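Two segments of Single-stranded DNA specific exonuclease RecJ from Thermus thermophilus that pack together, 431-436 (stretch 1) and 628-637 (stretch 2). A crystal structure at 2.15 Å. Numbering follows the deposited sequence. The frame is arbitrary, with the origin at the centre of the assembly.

Stretch 1 (431-436) LDLLPE
Stretch 2 628-637: ALVHRRLLFA

A short segment, 431-436, extended from Asp 432 onward, lies against one helix, 628-637 (phi about -60, psi about -45), with nearly 200 residues of chain between them. The helix runs on at both ends; the segment holds phi/psi near -72/138 at Leu 433 and -177/177 at Asp 432. Leu 433 CA lies 7.1 Å from Arg 633 CA. Pro 435 CA lies 7.5 Å from Leu 629 CA, so the chains run in opposite senses.

Leu 433 covers the most surface. Its CB points toward the helix, with chi1 -96° and chi2 -11°, both between wells. Leu 433 CD1 sits over the Phe 636 ring (chi1 t), 3.9 Å from its centroid and 9° off the normal, a CH-pi contact; Leu 433 CD2 lies 3.6 Å from Phe 636 CB and 3.3 Å from Arg 633 CD.

Arg 632 (chi1 t, chi2 -146°, chi3 m) is second. Its aliphatic stem packs on the leucine, Arg 632 CD lying 3.3 Å from Leu 433 CB, while Pro 435 CA lies over one guanidinium face, 3.8 Å from Arg 632 NH2.

Asp 432 (chi1 t) supplies the negative charge, one carboxylate answering arginines on successive helix residues: Asp 432 OD1 to Arg 632 NH1, 3.2 Å, and Asp 432 OD2 to Arg 633 NH1 (chi1 -101°, between wells; chi2 m), 2.7 Å, both salt bridges. Water 1 joins Leu 431 O (2.7 Å) to Arg 633 NH2 (3.3 Å).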

# COMPACT_ATOMS: atom_id res chain seq x y z
N LEU A 431 8.06 -8.08 4.61
CA LEU A 431 9.16 -8.13 3.66
C LEU A 431 10.25 -9.07 4.14
O LEU A 431 10.70 -9.93 3.40
CB LEU A 431 9.78 -6.73 3.49
CG LEU A 431 10.45 -6.26 2.19
CD1 LEU A 431 11.76 -5.55 2.55
CD2 LEU A 431 10.68 -7.38 1.23
N ASP A 432 10.63 -8.94 5.40
CA ASP A 432 11.71 -9.77 5.92
C ASP A 432 11.89 -9.46 7.40
O ASP A 432 11.22 -8.58 7.94
CB ASP A 432 12.99 -9.41 5.17
CG ASP A 432 14.18 -10.24 5.59
OD1 ASP A 432 15.32 -9.76 5.39
OD2 ASP A 432 13.99 -11.37 6.11
N LEU A 433 12.79 -10.20 8.03
CA LEU A 433 13.15 -10.02 9.44
C LEU A 433 13.96 -8.72 9.45
O LEU A 433 14.76 -8.50 8.56
CB LEU A 433 14.05 -11.17 9.90
CG LEU A 433 13.57 -12.43 10.64
CD1 LEU A 433 12.14 -12.25 11.06
CD2 LEU A 433 13.75 -13.68 9.77
N LEU A 434 13.75 -7.85 10.43
CA LEU A 434 14.50 -6.59 10.48
C LEU A 434 15.99 -6.91 10.69
O LEU A 434 16.32 -7.81 11.44
CB LEU A 434 14.03 -5.73 11.65
CG LEU A 434 14.55 -4.29 11.67
CD1 LEU A 434 13.80 -3.49 10.60
CD2 LEU A 434 14.32 -3.66 13.03
N PRO A 435 16.90 -6.18 10.00
CA PRO A 435 18.35 -6.38 10.12
C PRO A 435 18.83 -5.90 11.47
O PRO A 435 18.05 -5.36 12.24
CB PRO A 435 18.91 -5.51 8.99
CG PRO A 435 17.85 -5.60 7.94
CD PRO A 435 16.59 -5.38 8.80
N GLU A 436 20.12 -6.09 11.77
CA GLU A 436 20.68 -5.64 13.04
C GLU A 436 20.70 -4.11 13.01
O GLU A 436 20.72 -3.48 11.94
CB GLU A 436 22.10 -6.18 13.25
CG GLU A 436 22.19 -7.69 13.42
CD GLU A 436 21.77 -8.17 14.80
OE1 GLU A 436 21.50 -9.38 14.94
OE2 GLU A 436 21.72 -7.34 15.75
N ALA A 628 24.20 -12.91 5.57
CA ALA A 628 23.70 -12.55 6.88
C ALA A 628 22.18 -12.62 6.92
O ALA A 628 21.61 -13.06 7.91
CB ALA A 628 24.16 -11.13 7.25
N LEU A 629 21.52 -12.18 5.85
CA LEU A 629 20.05 -12.26 5.84
C LEU A 629 19.59 -13.73 5.91
O LEU A 629 18.68 -14.07 6.68
CB LEU A 629 19.48 -11.59 4.58
CG LEU A 629 17.96 -11.54 4.42
CD1 LEU A 629 17.60 -10.37 3.46
CD2 LEU A 629 17.43 -12.86 3.88
N VAL A 630 20.21 -14.58 5.10
CA VAL A 630 19.87 -16.00 5.08
C VAL A 630 20.11 -16.64 6.46
O VAL A 630 19.27 -17.41 6.95
CB VAL A 630 20.68 -16.73 3.98
CG1 VAL A 630 20.36 -18.23 4.01
CG2 VAL A 630 20.33 -16.14 2.62
N HIS A 631 21.22 -16.30 7.10
CA HIS A 631 21.54 -16.81 8.44
C HIS A 631 20.49 -16.42 9.47
O HIS A 631 20.00 -17.27 10.21
CB HIS A 631 22.92 -16.31 8.89
CG HIS A 631 24.05 -16.98 8.15
ND1 HIS A 631 25.37 -16.66 8.37
CD2 HIS A 631 24.05 -17.96 7.22
CE1 HIS A 631 26.14 -17.43 7.61
NE2 HIS A 631 25.36 -18.22 6.90
N ARG A 632 20.13 -15.14 9.51
CA ARG A 632 19.12 -14.67 10.45
C ARG A 632 17.79 -15.38 10.18
O ARG A 632 17.04 -15.72 11.11
CB ARG A 632 18.99 -13.15 10.31
CG ARG A 632 17.78 -12.51 10.96
CD ARG A 632 17.32 -11.31 10.09
NE ARG A 632 18.48 -10.60 9.61
CZ ARG A 632 18.52 -9.83 8.53
NH1 ARG A 632 17.45 -9.64 7.78
NH2 ARG A 632 19.68 -9.31 8.16
N ARG A 633 17.47 -15.60 8.90
CA ARG A 633 16.24 -16.33 8.54
C ARG A 633 16.31 -17.75 9.09
O ARG A 633 15.36 -18.22 9.71
CB ARG A 633 16.06 -16.43 7.03
CG ARG A 633 15.08 -15.46 6.44
CD ARG A 633 13.70 -15.59 7.06
NE ARG A 633 12.72 -15.77 6.00
CZ ARG A 633 12.44 -14.87 5.07
NH1 ARG A 633 13.06 -13.71 5.04
NH2 ARG A 633 11.53 -15.16 4.17
N LEU A 634 17.43 -18.43 8.84
CA LEU A 634 17.60 -19.82 9.30
C LEU A 634 17.39 -19.93 10.79
O LEU A 634 16.61 -20.75 11.26
CB LEU A 634 18.99 -20.35 8.95
CG LEU A 634 19.22 -20.96 7.57
CD1 LEU A 634 20.69 -21.37 7.41
CD2 LEU A 634 18.32 -22.18 7.39
N LEU A 635 18.10 -19.09 11.54
CA LEU A 635 17.99 -19.08 12.99
C LEU A 635 16.59 -18.76 13.44
O LEU A 635 16.09 -19.37 14.38
CB LEU A 635 18.93 -18.04 13.62
CG LEU A 635 20.39 -18.40 13.86
CD1 LEU A 635 20.49 -19.63 14.79
CD2 LEU A 635 21.04 -18.69 12.55
N PHE A 636 15.95 -17.79 12.78
CA PHE A 636 14.59 -17.40 13.16
C PHE A 636 13.62 -18.56 12.93
O PHE A 636 12.86 -18.90 13.83
CB PHE A 636 14.09 -16.17 12.38
CG PHE A 636 12.63 -15.85 12.61
CD1 PHE A 636 12.21 -15.23 13.78
CD2 PHE A 636 11.67 -16.25 11.68
CE1 PHE A 636 10.85 -15.00 14.04
CE2 PHE A 636 10.30 -16.03 11.92
CZ PHE A 636 9.89 -15.41 13.10
N ALA A 637 13.64 -19.14 11.72
CA ALA A 637 12.75 -20.25 11.41
C ALA A 637 13.06 -21.47 12.28
O ALA A 637 12.16 -22.24 12.61
CB ALA A 637 12.83 -20.63 9.92
O HOH W 1 11.14 -12.40 2.45